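Local coordinates for AHL synthase (Burkholderia glumae, PDB 3P2H), which probably makes N-acyl-homoserine lactone quorum-sensing signals from S-adenosyl-L-methionine and a fatty acyl group carried on acyl carrier protein, at residues 1-9 with 119-130; 45-55 with 67-78. The protein carries 3 engineered substitutions. All coordinates share one frame; numbering follows the deposited sequence.

Both contacts build on one mixed beta sheet, in which strand 2-6 and strand 53-58 are antiparallel neighbours. Contact 1 lays helix 120-133 against the first strand and is only partly buried. Its chemistry is mostly apolar: methionines, a proline, a valine, an alanine and a cysteine meet. One water bridges the segments, and no direct hydrogen bond crosses. Contact 2 is buried and pairs strand 53-58 with strand 64-72. It adds backbone hydrogen bonds, salt bridges and part of the methylthioadenosine pocket. H6 N lies 2.8 Å from Y54 O, a probable hydrogen bond, and M123 CE packs at 3.5 Å from V55 CG1. Contact 2 is nested inside the chain loop that contact 1 closes.

Contact 1: 1-9 with 119-130; sequences MQTFVHEAG and SVRPMLAAAVEC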
loop_
_atom_site.group_PDB
_atom_site.type_symbol
_atom_site.label_atom_id
_atom_site.label_comp_id
_atom_site.label_asym_id
_atom_site.label_seq_id
_atom_site.Cartn_x
_atom_site.Cartn_y
_atom_site.Cartn_z
ATOM N N MET A 1 3.395 3.952 16.541
ATOM C CA MET A 1 4.514 4.153 15.582
ATOM C C MET A 1 4.506 5.566 15.003
ATOM O O MET A 1 3.562 6.330 15.199
ATOM C CB MET A 1 4.408 3.148 14.436
ATOM C CG MET A 1 3.108 3.262 13.657
ATOM S SD MET A 1 3.298 2.672 11.979
ATOM C CE MET A 1 3.002 0.906 12.201
ATOM N N GLN A 2 5.574 5.900 14.290
ATOM C CA GLN A 2 5.714 7.203 13.656
ATOM C C GLN A 2 5.867 6.902 12.165
ATOM O O GLN A 2 6.565 5.963 11.792
ATOM C CB GLN A 2 6.955 7.914 14.210
ATOM C CG GLN A 2 7.167 9.326 13.701
ATOM C CD GLN A 2 7.928 10.192 14.697
ATOM O OE1 GLN A 2 9.073 9.898 15.049
ATOM N NE2 GLN A 2 7.289 11.261 15.162
ATOM N N THR A 3 5.212 7.685 11.316
ATOM C CA THR A 3 5.279 7.439 9.879
ATOM C C THR A 3 6.174 8.418 9.120
ATOM O O THR A 3 6.267 9.598 9.465
ATOM C CB THR A 3 3.870 7.459 9.263
ATOM O OG1 THR A 3 3.301 8.761 9.423
ATOM C CG2 THR A 3 2.971 6.433 9.961
ATOM N N PHE A 4 6.826 7.903 8.082
ATOM C CA PHE A 4 7.737 8.681 7.250
ATOM C C PHE A 4 7.406 8.454 5.785
ATOM O O PHE A 4 7.484 7.328 5.299
ATOM C CB PHE A 4 9.186 8.247 7.496
ATOM C CG PHE A 4 9.636 8.418 8.912
ATOM C CD1 PHE A 4 9.157 7.579 9.917
ATOM C CD2 PHE A 4 10.523 9.434 9.251
ATOM C CE1 PHE A 4 9.556 7.750 11.235
ATOM C CE2 PHE A 4 10.926 9.611 10.574
ATOM C CZ PHE A 4 10.442 8.770 11.563
ATOM N N VAL A 5 7.035 9.524 5.089
ATOM C CA VAL A 5 6.702 9.434 3.674
ATOM C C VAL A 5 7.866 9.944 2.822
ATOM O O VAL A 5 8.317 11.082 2.974
ATOM C CB VAL A 5 5.439 10.253 3.349
ATOM C CG1 VAL A 5 5.086 10.106 1.885
ATOM C CG2 VAL A 5 4.285 9.785 4.219
ATOM N N HIS A 6 8.339 9.087 1.925
ATOM C CA HIS A 6 9.447 9.413 1.039
ATOM C C HIS A 6 8.907 9.599 -0.378
ATOM O O HIS A 6 8.473 8.638 -1.010
ATOM C CB HIS A 6 10.474 8.278 1.061
ATOM C CG HIS A 6 11.049 8.004 2.417
ATOM N ND1 HIS A 6 12.210 8.598 2.870
ATOM C CD2 HIS A 6 10.613 7.216 3.429
ATOM C CE1 HIS A 6 12.461 8.188 4.101
ATOM N NE2 HIS A 6 11.508 7.348 4.464
ATOM N N GLU A 7 8.923 10.838 -0.864
ATOM C CA GLU A 7 8.431 11.146 -2.207
ATOM C C GLU A 7 9.355 12.116 -2.942
ATOM O O GLU A 7 8.891 12.976 -3.690
ATOM C CB GLU A 7 7.008 11.727 -2.126
ATOM C CG GLU A 7 6.839 12.804 -1.077
ATOM C CD GLU A 7 5.384 13.194 -0.825
ATOM O OE1 GLU A 7 5.092 13.642 0.301
ATOM O OE2 GLU A 7 4.537 13.075 -1.737
ATOM N N ALA A 8 10.663 11.955 -2.741
ATOM C CA ALA A 8 11.658 12.827 -3.358
ATOM C C ALA A 8 12.481 12.158 -4.458
ATOM O O ALA A 8 13.653 12.482 -4.642
ATOM C CB ALA A 8 12.593 13.377 -2.280
ATOM N N GLY A 9 11.877 11.233 -5.191
ATOM C CA GLY A 9 12.615 10.555 -6.240
ATOM C C GLY A 9 13.343 9.350 -5.681
ATOM O O GLY A 9 12.932 8.792 -4.665
ATOM N N SER A 119 -2.045 -0.474 14.415
ATOM C CA SER A 119 -0.783 -0.314 13.701
ATOM C C SER A 119 -1.100 0.010 12.258
ATOM O O SER A 119 -0.455 0.851 11.629
ATOM C CB SER A 119 0.020 -1.609 13.748
ATOM O OG SER A 119 0.240 -2.021 15.082
ATOM N N VAL A 120 -2.102 -0.681 11.732
ATOM C CA VAL A 120 -2.527 -0.478 10.360
ATOM C C VAL A 120 -3.018 0.950 10.163
ATOM O O VAL A 120 -2.683 1.603 9.172
ATOM C CB VAL A 120 -3.663 -1.459 9.989
ATOM C CG1 VAL A 120 -4.287 -1.067 8.649
ATOM C CG2 VAL A 120 -3.120 -2.877 9.930
ATOM N N ARG A 121 -3.792 1.442 11.123
ATOM C CA ARG A 121 -4.355 2.782 11.014
ATOM C C ARG A 121 -3.374 3.904 10.672
ATOM O O ARG A 121 -3.581 4.624 9.696
ATOM C CB ARG A 121 -5.131 3.145 12.282
ATOM C CG ARG A 121 -6.160 4.242 12.036
ATOM C CD ARG A 121 -7.038 4.490 13.252
ATOM N NE ARG A 121 -6.417 5.429 14.171
ATOM C CZ ARG A 121 -6.636 6.743 14.164
ATOM N NH1 ARG A 121 -7.475 7.286 13.288
ATOM N NH2 ARG A 121 -5.995 7.521 15.019
ATOM N N PRO A 122 -2.301 4.072 11.463
ATOM C CA PRO A 122 -1.345 5.145 11.158
ATOM C C PRO A 122 -0.698 4.995 9.781
ATOM O O PRO A 122 -0.481 5.985 9.078
ATOM C CB PRO A 122 -0.341 5.059 12.309
ATOM C CG PRO A 122 -0.403 3.604 12.719
ATOM C CD PRO A 122 -1.875 3.299 12.643
ATOM N N MET A 123 -0.410 3.757 9.392
ATOM C CA MET A 123 0.189 3.500 8.089
ATOM C C MET A 123 -0.778 3.923 6.986
ATOM O O MET A 123 -0.387 4.554 6.010
ATOM C CB MET A 123 0.536 2.015 7.942
ATOM C CG MET A 123 1.782 1.579 8.701
ATOM S SD MET A 123 3.274 2.482 8.199
ATOM C CE MET A 123 3.250 2.214 6.433
ATOM N N LEU A 124 -2.048 3.577 7.151
ATOM C CA LEU A 124 -3.057 3.932 6.166
ATOM C C LEU A 124 -3.251 5.444 6.113
ATOM O O LEU A 124 -3.340 6.030 5.030
ATOM C CB LEU A 124 -4.385 3.252 6.502
ATOM C CG LEU A 124 -5.505 3.373 5.462
ATOM C CD1 LEU A 124 -5.021 2.874 4.102
ATOM C CD2 LEU A 124 -6.707 2.561 5.929
ATOM N N ALA A 125 -3.313 6.075 7.282
ATOM C CA ALA A 125 -3.503 7.523 7.352
ATOM C C ALA A 125 -2.430 8.271 6.570
ATOM O O ALA A 125 -2.728 9.210 5.835
ATOM C CB ALA A 125 -3.499 7.980 8.799
ATOM N N ALA A 126 -1.180 7.847 6.733
ATOM C CA ALA A 126 -0.057 8.479 6.042
ATOM C C ALA A 126 -0.210 8.324 4.534
ATOM O O ALA A 126 -0.052 9.282 3.783
ATOM C CB ALA A 126 1.261 7.855 6.503
ATOM N N ALA A 127 -0.516 7.107 4.097
ATOM C CA ALA A 127 -0.698 6.830 2.678
ATOM C C ALA A 127 -1.815 7.693 2.098
ATOM O O ALA A 127 -1.628 8.374 1.090
ATOM C CB ALA A 127 -1.020 5.354 2.476
ATOM N N VAL A 128 -2.979 7.662 2.736
ATOM C CA VAL A 128 -4.111 8.452 2.261
ATOM C C VAL A 128 -3.768 9.936 2.165
ATOM O O VAL A 128 -3.984 10.564 1.133
ATOM C CB VAL A 128 -5.338 8.270 3.183
ATOM C CG1 VAL A 128 -6.438 9.265 2.804
ATOM C CG2 VAL A 128 -5.858 6.835 3.061
ATOM N N GLU A 129 -3.223 10.480 3.246
ATOM C CA GLU A 129 -2.840 11.883 3.311
ATOM C C GLU A 129 -1.940 12.245 2.133
ATOM O O GLU A 129 -2.195 13.215 1.412
ATOM C CB GLU A 129 -2.105 12.140 4.623
ATOM C CG GLU A 129 -1.942 13.594 4.989
ATOM C CD GLU A 129 -1.389 13.752 6.386
ATOM O OE1 GLU A 129 -1.904 14.616 7.130
ATOM O OE2 GLU A 129 -0.438 13.013 6.744
ATOM N N CYS A 130 -0.890 11.454 1.938
ATOM C CA CYS A 130 0.044 11.690 0.845
ATOM C C CYS A 130 -0.650 11.660 -0.519
ATOM O O CYS A 130 -0.538 12.602 -1.303
ATOM C CB CYS A 130 1.156 10.642 0.871
ATOM S SG CYS A 130 2.232 10.709 -0.582
HETATM O O HOH W 1 0.269 8.470 10.472
#
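M1 lays its thioether across P122 and M123. CG rests 3.7 Å from P122 CG. A bend at chi3 (86°) turns CE away from the line of the chain, and this methyl comes 3.5 Å from S119 O and 3.8 Å from M123 CG. The M1 side chain crosses both P122 and M123 at about a right angle. M123 is itself bent at chi2 and chi3, and its SD faces M1 SD at 3.8 Å. T3 comes next on the same side of the strand. Its CG2 lies 3.6 Å from P122 O, while OG1 sits over the methyl of A126. A water links T3 OG1 to P122 O and donates to that carbonyl, which also accepts the helical bond from A126 N.

The strand and helix axes run 28° from parallel and approach to 8.5 Å. This is a helix packed on one face of a sheet, within the acetyltransferase-like fold of the autoinducer synthases. The same helix also reaches V55 of the neighbouring strand, through M123 and A126.

V5 bridges two turns of the helix: CG2 is turned to A126 CB, more loosely than CG1, which meets C130 SG at 3.8 Å. C130 SG stands anti to its own backbone N (chi1 172°), a setting that carries the sulfur toward the strand. E7 lies just past the strand. Its chain is extended beyond CG, and OE2 comes 3.5 Å from C130 SG. The same oxygen forms a salt bridge with R134.

Contact 2: 45-55 with 67-78; sequences DQYDRDDTVYV and CARLLPTTRPYL. With MTA (5'-deoxy-5'-methylthioadenosine), chain B.
The beta hairpin of strands 53-58 and 64-72, with the loops at its open end, forms one side of the methylthioadenosine pocket. V53 and L70 are an antiparallel hydrogen-bonded pair, with L70 N to V53 O at 2.8 Å. V55 and A68 form the next such pair, and its bond from A68 N to V55 O is weak.

Between them R69, on the same face as Y54, starts extended, bends at chi3 (74°) and grips D45 end-on. NH2 meets the syn lone pair of D45 OD2 at 3.0 Å in the guanidinium plane, and NH1 reaches OD1 at 2.7 Å. NH1 also bonds D48 OD1, from above that carboxylate plane. R102 also pairs with D45 OD2, and R23 with D48 OD1. Y47 CB covers one face of the R69 guanidinium.

R49 takes D51 side-on with nearly straight bonds from NE and NH2. Its NH1 donates to P76 O at 3.0 Å, while L71 CD2 lies over one face. D51 OD1 also pairs with R75 NH1.

The Y47 ring lies between L78 N on one face and Q46 CG on the other, and its OH bonds E81. L78 CD1 packs on both Y47 CE2 and the adenine, 3.7 Å from MTA C6. MTA N6 donates to D45 OD2 at 2.8 Å and to Q46 OE1 at 3.0 Å. Both acceptors line the nucleoside pocket of this autoinducer synthase.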
loop_
_atom_site.group_PDB
_atom_site.type_symbol
_atom_site.label_atom_id
_atom_site.label_comp_id
_atom_site.label_asym_id
_atom_site.label_seq_id
_atom_site.Cartn_x
_atom_site.Cartn_y
_atom_site.Cartn_z
ATOM N N ASP A 45 10.319 -5.298 -6.997
ATOM C CA ASP A 45 9.856 -5.692 -8.325
ATOM C C ASP A 45 9.966 -4.525 -9.311
ATOM O O ASP A 45 10.603 -3.516 -9.018
ATOM C CB ASP A 45 8.407 -6.194 -8.269
ATOM C CG ASP A 45 7.438 -5.142 -7.763
ATOM O OD1 ASP A 45 7.784 -3.946 -7.780
ATOM O OD2 ASP A 45 6.317 -5.519 -7.366
ATOM N N GLN A 46 9.337 -4.666 -10.474
ATOM C CA GLN A 46 9.391 -3.630 -11.504
ATOM C C GLN A 46 8.647 -2.350 -11.137
ATOM O O GLN A 46 8.768 -1.339 -11.832
ATOM C CB GLN A 46 8.830 -4.158 -12.827
ATOM C CG GLN A 46 7.322 -4.398 -12.825
ATOM C CD GLN A 46 6.956 -5.836 -12.522
ATOM O OE1 GLN A 46 7.366 -6.389 -11.506
ATOM N NE2 GLN A 46 6.173 -6.454 -13.409
ATOM N N TYR A 47 7.883 -2.385 -10.052
ATOM C CA TYR A 47 7.126 -1.211 -9.638
ATOM C C TYR A 47 7.860 -0.313 -8.648
ATOM O O TYR A 47 7.330 0.706 -8.207
ATOM C CB TYR A 47 5.772 -1.655 -9.100
ATOM C CG TYR A 47 5.016 -2.404 -10.166
ATOM C CD1 TYR A 47 4.561 -1.742 -11.303
ATOM C CD2 TYR A 47 4.860 -3.783 -10.100
ATOM C CE1 TYR A 47 3.979 -2.439 -12.356
ATOM C CE2 TYR A 47 4.282 -4.490 -11.145
ATOM C CZ TYR A 47 3.849 -3.810 -12.274
ATOM O OH TYR A 47 3.335 -4.500 -13.343
ATOM N N ASP A 48 9.087 -0.697 -8.311
ATOM C CA ASP A 48 9.911 0.098 -7.413
ATOM C C ASP A 48 10.792 0.949 -8.324
ATOM O O ASP A 48 11.813 0.485 -8.818
ATOM C CB ASP A 48 10.749 -0.820 -6.525
ATOM C CG ASP A 48 9.904 -1.562 -5.512
ATOM O OD1 ASP A 48 9.224 -0.887 -4.716
ATOM O OD2 ASP A 48 9.910 -2.808 -5.516
ATOM N N ARG A 49 10.370 2.190 -8.552
ATOM C CA ARG A 49 11.072 3.110 -9.444
ATOM C C ARG A 49 11.433 4.413 -8.740
ATOM O O ARG A 49 11.026 4.647 -7.604
ATOM C CB ARG A 49 10.184 3.433 -10.651
ATOM C CG ARG A 49 9.486 2.225 -11.264
ATOM C CD ARG A 49 8.598 2.617 -12.451
ATOM N NE ARG A 49 7.589 3.616 -12.092
ATOM C CZ ARG A 49 6.274 3.411 -12.112
ATOM N NH1 ARG A 49 5.783 2.230 -12.476
ATOM N NH2 ARG A 49 5.447 4.391 -11.768
ATOM N N ASP A 50 12.180 5.270 -9.424
ATOM C CA ASP A 50 12.574 6.541 -8.835
ATOM C C ASP A 50 11.355 7.363 -8.441
ATOM O O ASP A 50 11.395 8.096 -7.452
ATOM C CB ASP A 50 13.417 7.370 -9.810
ATOM C CG ASP A 50 14.792 6.778 -10.060
ATOM O OD1 ASP A 50 15.238 5.896 -9.292
ATOM O OD2 ASP A 50 15.441 7.218 -11.033
ATOM N N ASP A 51 10.275 7.237 -9.212
ATOM C CA ASP A 51 9.059 8.005 -8.951
ATOM C C ASP A 51 8.088 7.368 -7.952
ATOM O O ASP A 51 7.089 7.979 -7.573
ATOM C CB ASP A 51 8.334 8.299 -10.275
ATOM C CG ASP A 51 7.738 7.060 -10.909
ATOM O OD1 ASP A 51 6.493 6.953 -10.930
ATOM O OD2 ASP A 51 8.503 6.192 -11.382
ATOM N N THR A 52 8.392 6.149 -7.516
ATOM C CA THR A 52 7.533 5.452 -6.566
ATOM C C THR A 52 7.514 6.191 -5.235
ATOM O O THR A 52 8.531 6.727 -4.807
ATOM C CB THR A 52 8.029 4.011 -6.326
ATOM O OG1 THR A 52 8.070 3.310 -7.573
ATOM C CG2 THR A 52 7.100 3.278 -5.373
ATOM N N VAL A 53 6.350 6.233 -4.593
ATOM C CA VAL A 53 6.216 6.899 -3.299
ATOM C C VAL A 53 6.161 5.821 -2.226
ATOM O O VAL A 53 5.493 4.802 -2.405
ATOM C CB VAL A 53 4.928 7.761 -3.236
ATOM C CG1 VAL A 53 4.750 8.352 -1.844
ATOM C CG2 VAL A 53 5.010 8.874 -4.271
ATOM N N TYR A 54 6.875 6.035 -1.123
ATOM C CA TYR A 54 6.903 5.051 -0.039
ATOM C C TYR A 54 6.560 5.616 1.331
ATOM O O TYR A 54 6.878 6.762 1.656
ATOM C CB TYR A 54 8.286 4.406 0.072
ATOM C CG TYR A 54 8.739 3.639 -1.143
ATOM C CD1 TYR A 54 8.233 2.371 -1.424
ATOM C CD2 TYR A 54 9.681 4.186 -2.011
ATOM C CE1 TYR A 54 8.659 1.661 -2.544
ATOM C CE2 TYR A 54 10.114 3.490 -3.131
ATOM C CZ TYR A 54 9.603 2.233 -3.394
ATOM O OH TYR A 54 10.041 1.554 -4.505
ATOM N N VAL A 55 5.919 4.782 2.137
ATOM C CA VAL A 55 5.567 5.145 3.494
ATOM C C VAL A 55 6.247 4.110 4.383
ATOM O O VAL A 55 6.122 2.913 4.141
ATOM C CB VAL A 55 4.041 5.070 3.739
ATOM C CG1 VAL A 55 3.730 5.439 5.196
ATOM C CG2 VAL A 55 3.304 5.991 2.778
ATOM N N CYS A 67 5.177 -0.641 6.193
ATOM C CA CYS A 67 5.510 -0.082 4.890
ATOM C C CYS A 67 4.301 0.003 3.970
ATOM O O CYS A 67 3.268 -0.621 4.216
ATOM C CB CYS A 67 6.607 -0.907 4.206
ATOM S SG CYS A 67 6.143 -2.591 3.698
ATOM N N ALA A 68 4.445 0.790 2.914
ATOM C CA ALA A 68 3.396 0.954 1.923
ATOM C C ALA A 68 4.015 1.551 0.671
ATOM O O ALA A 68 5.012 2.270 0.738
ATOM C CB ALA A 68 2.294 1.856 2.449
ATOM N N ARG A 69 3.424 1.229 -0.469
ATOM C CA ARG A 69 3.902 1.719 -1.750
ATOM C C ARG A 69 2.748 2.414 -2.455
ATOM O O ARG A 69 1.639 1.888 -2.492
ATOM C CB ARG A 69 4.409 0.543 -2.595
ATOM C CG ARG A 69 4.924 0.936 -3.958
ATOM C CD ARG A 69 5.771 -0.166 -4.573
ATOM N NE ARG A 69 4.980 -1.292 -5.059
ATOM C CZ ARG A 69 5.503 -2.371 -5.630
ATOM N NH1 ARG A 69 6.817 -2.467 -5.773
ATOM N NH2 ARG A 69 4.717 -3.335 -6.081
ATOM N N LEU A 70 3.013 3.599 -2.994
ATOM C CA LEU A 70 1.996 4.365 -3.707
ATOM C C LEU A 70 2.448 4.643 -5.135
ATOM O O LEU A 70 3.573 5.089 -5.364
ATOM C CB LEU A 70 1.719 5.689 -2.984
ATOM C CG LEU A 70 0.937 5.572 -1.670
ATOM C CD1 LEU A 70 0.923 6.907 -0.952
ATOM C CD2 LEU A 70 -0.475 5.119 -1.970
ATOM N N LEU A 71 1.565 4.369 -6.090
ATOM C CA LEU A 71 1.850 4.588 -7.505
ATOM C C LEU A 71 0.666 5.245 -8.189
ATOM O O LEU A 71 -0.477 4.937 -7.882
ATOM C CB LEU A 71 2.132 3.258 -8.209
ATOM C CG LEU A 71 3.387 2.466 -7.846
ATOM C CD1 LEU A 71 3.295 1.078 -8.473
ATOM C CD2 LEU A 71 4.627 3.214 -8.331
ATOM N N PRO A 72 0.925 6.168 -9.127
ATOM C CA PRO A 72 -0.177 6.825 -9.830
ATOM C C PRO A 72 -0.676 5.850 -10.893
ATOM O O PRO A 72 0.124 5.138 -11.502
ATOM C CB PRO A 72 0.492 8.055 -10.439
ATOM C CG PRO A 72 1.857 7.546 -10.776
ATOM C CD PRO A 72 2.227 6.720 -9.548
ATOM N N THR A 73 -1.983 5.801 -11.124
ATOM C CA THR A 73 -2.498 4.875 -12.126
ATOM C C THR A 73 -2.213 5.320 -13.559
ATOM O O THR A 73 -2.406 4.548 -14.501
ATOM C CB THR A 73 -4.006 4.649 -11.969
ATOM O OG1 THR A 73 -4.683 5.910 -11.953
ATOM C CG2 THR A 73 -4.295 3.876 -10.684
ATOM N N THR A 74 -1.756 6.558 -13.730
ATOM C CA THR A 74 -1.441 7.056 -15.061
ATOM C C THR A 74 -0.123 6.445 -15.540
ATOM O O THR A 74 0.297 6.653 -16.677
ATOM C CB THR A 74 -1.321 8.581 -15.079
ATOM O OG1 THR A 74 -0.345 8.991 -14.122
ATOM C CG2 THR A 74 -2.659 9.224 -14.752
ATOM N N ARG A 75 0.533 5.702 -14.655
ATOM C CA ARG A 75 1.783 5.033 -15.000
ATOM C C ARG A 75 1.598 3.554 -14.694
ATOM O O ARG A 75 0.645 3.174 -14.019
ATOM C CB ARG A 75 2.954 5.610 -14.201
ATOM C CG ARG A 75 3.320 7.031 -14.611
ATOM C CD ARG A 75 4.642 7.482 -14.002
ATOM N NE ARG A 75 4.877 8.897 -14.269
ATOM C CZ ARG A 75 5.956 9.574 -13.892
ATOM N NH1 ARG A 75 6.928 8.970 -13.218
ATOM N NH2 ARG A 75 6.060 10.864 -14.189
ATOM N N PRO A 76 2.502 2.699 -15.192
ATOM C CA PRO A 76 2.390 1.257 -14.950
ATOM C C PRO A 76 2.222 0.882 -13.481
ATOM O O PRO A 76 2.911 1.426 -12.621
ATOM C CB PRO A 76 3.690 0.713 -15.533
ATOM C CG PRO A 76 3.970 1.665 -16.666
ATOM C CD PRO A 76 3.679 3.000 -16.028
ATOM N N TYR A 77 1.292 -0.030 -13.201
ATOM C CA TYR A 77 1.078 -0.506 -11.834
ATOM C C TYR A 77 0.697 -1.996 -11.743
ATOM O O TYR A 77 0.269 -2.605 -12.721
ATOM C CB TYR A 77 0.081 0.384 -11.076
ATOM C CG TYR A 77 -1.340 0.467 -11.593
ATOM C CD1 TYR A 77 -1.672 1.263 -12.695
ATOM C CD2 TYR A 77 -2.374 -0.167 -10.909
ATOM C CE1 TYR A 77 -3.013 1.432 -13.087
ATOM C CE2 TYR A 77 -3.704 -0.009 -11.291
ATOM C CZ TYR A 77 -4.020 0.793 -12.373
ATOM O OH TYR A 77 -5.346 0.979 -12.699
ATOM N N LEU A 78 0.882 -2.568 -10.557
ATOM C CA LEU A 78 0.655 -3.991 -10.298
ATOM C C LEU A 78 -0.693 -4.607 -10.682
ATOM O O LEU A 78 -0.744 -5.572 -11.441
ATOM C CB LEU A 78 0.965 -4.278 -8.820
ATOM C CG LEU A 78 1.047 -5.733 -8.347
ATOM C CD1 LEU A 78 1.960 -6.525 -9.267
ATOM C CD2 LEU A 78 1.567 -5.773 -6.915
HETATM C CS MTA B . -0.628 -8.948 -4.061
HETATM S "S5'" MTA B . -1.408 -10.590 -4.032
HETATM C "C5'" MTA B . 0.015 -11.644 -3.619
HETATM C "C4'" MTA B . 0.640 -12.287 -4.859
HETATM O "O4'" MTA B . 1.126 -11.215 -5.715
HETATM C "C2'" MTA B . 3.042 -12.399 -5.087
HETATM O "O2'" MTA B . 4.160 -13.231 -5.413
HETATM C "C3'" MTA B . 1.833 -13.149 -4.424
HETATM O "O3'" MTA B . 1.706 -14.453 -5.002
HETATM C "C1'" MTA B . 2.373 -11.696 -6.282
HETATM N N9 MTA B . 3.150 -10.532 -6.759
HETATM C C8 MTA B . 3.491 -9.408 -6.046
HETATM N N7 MTA B . 4.175 -8.580 -6.776
HETATM C C5 MTA B . 4.322 -9.113 -8.017
HETATM C C6 MTA B . 4.958 -8.694 -9.234
HETATM N N6 MTA B . 5.613 -7.477 -9.289
HETATM N N1 MTA B . 4.902 -9.517 -10.332
HETATM C C2 MTA B . 4.260 -10.722 -10.300
HETATM N N3 MTA B . 3.653 -11.130 -9.147
HETATM C C4 MTA B . 3.656 -10.386 -8.016
HETATM O O HOH W 2 2.591 3.949 -11.509
#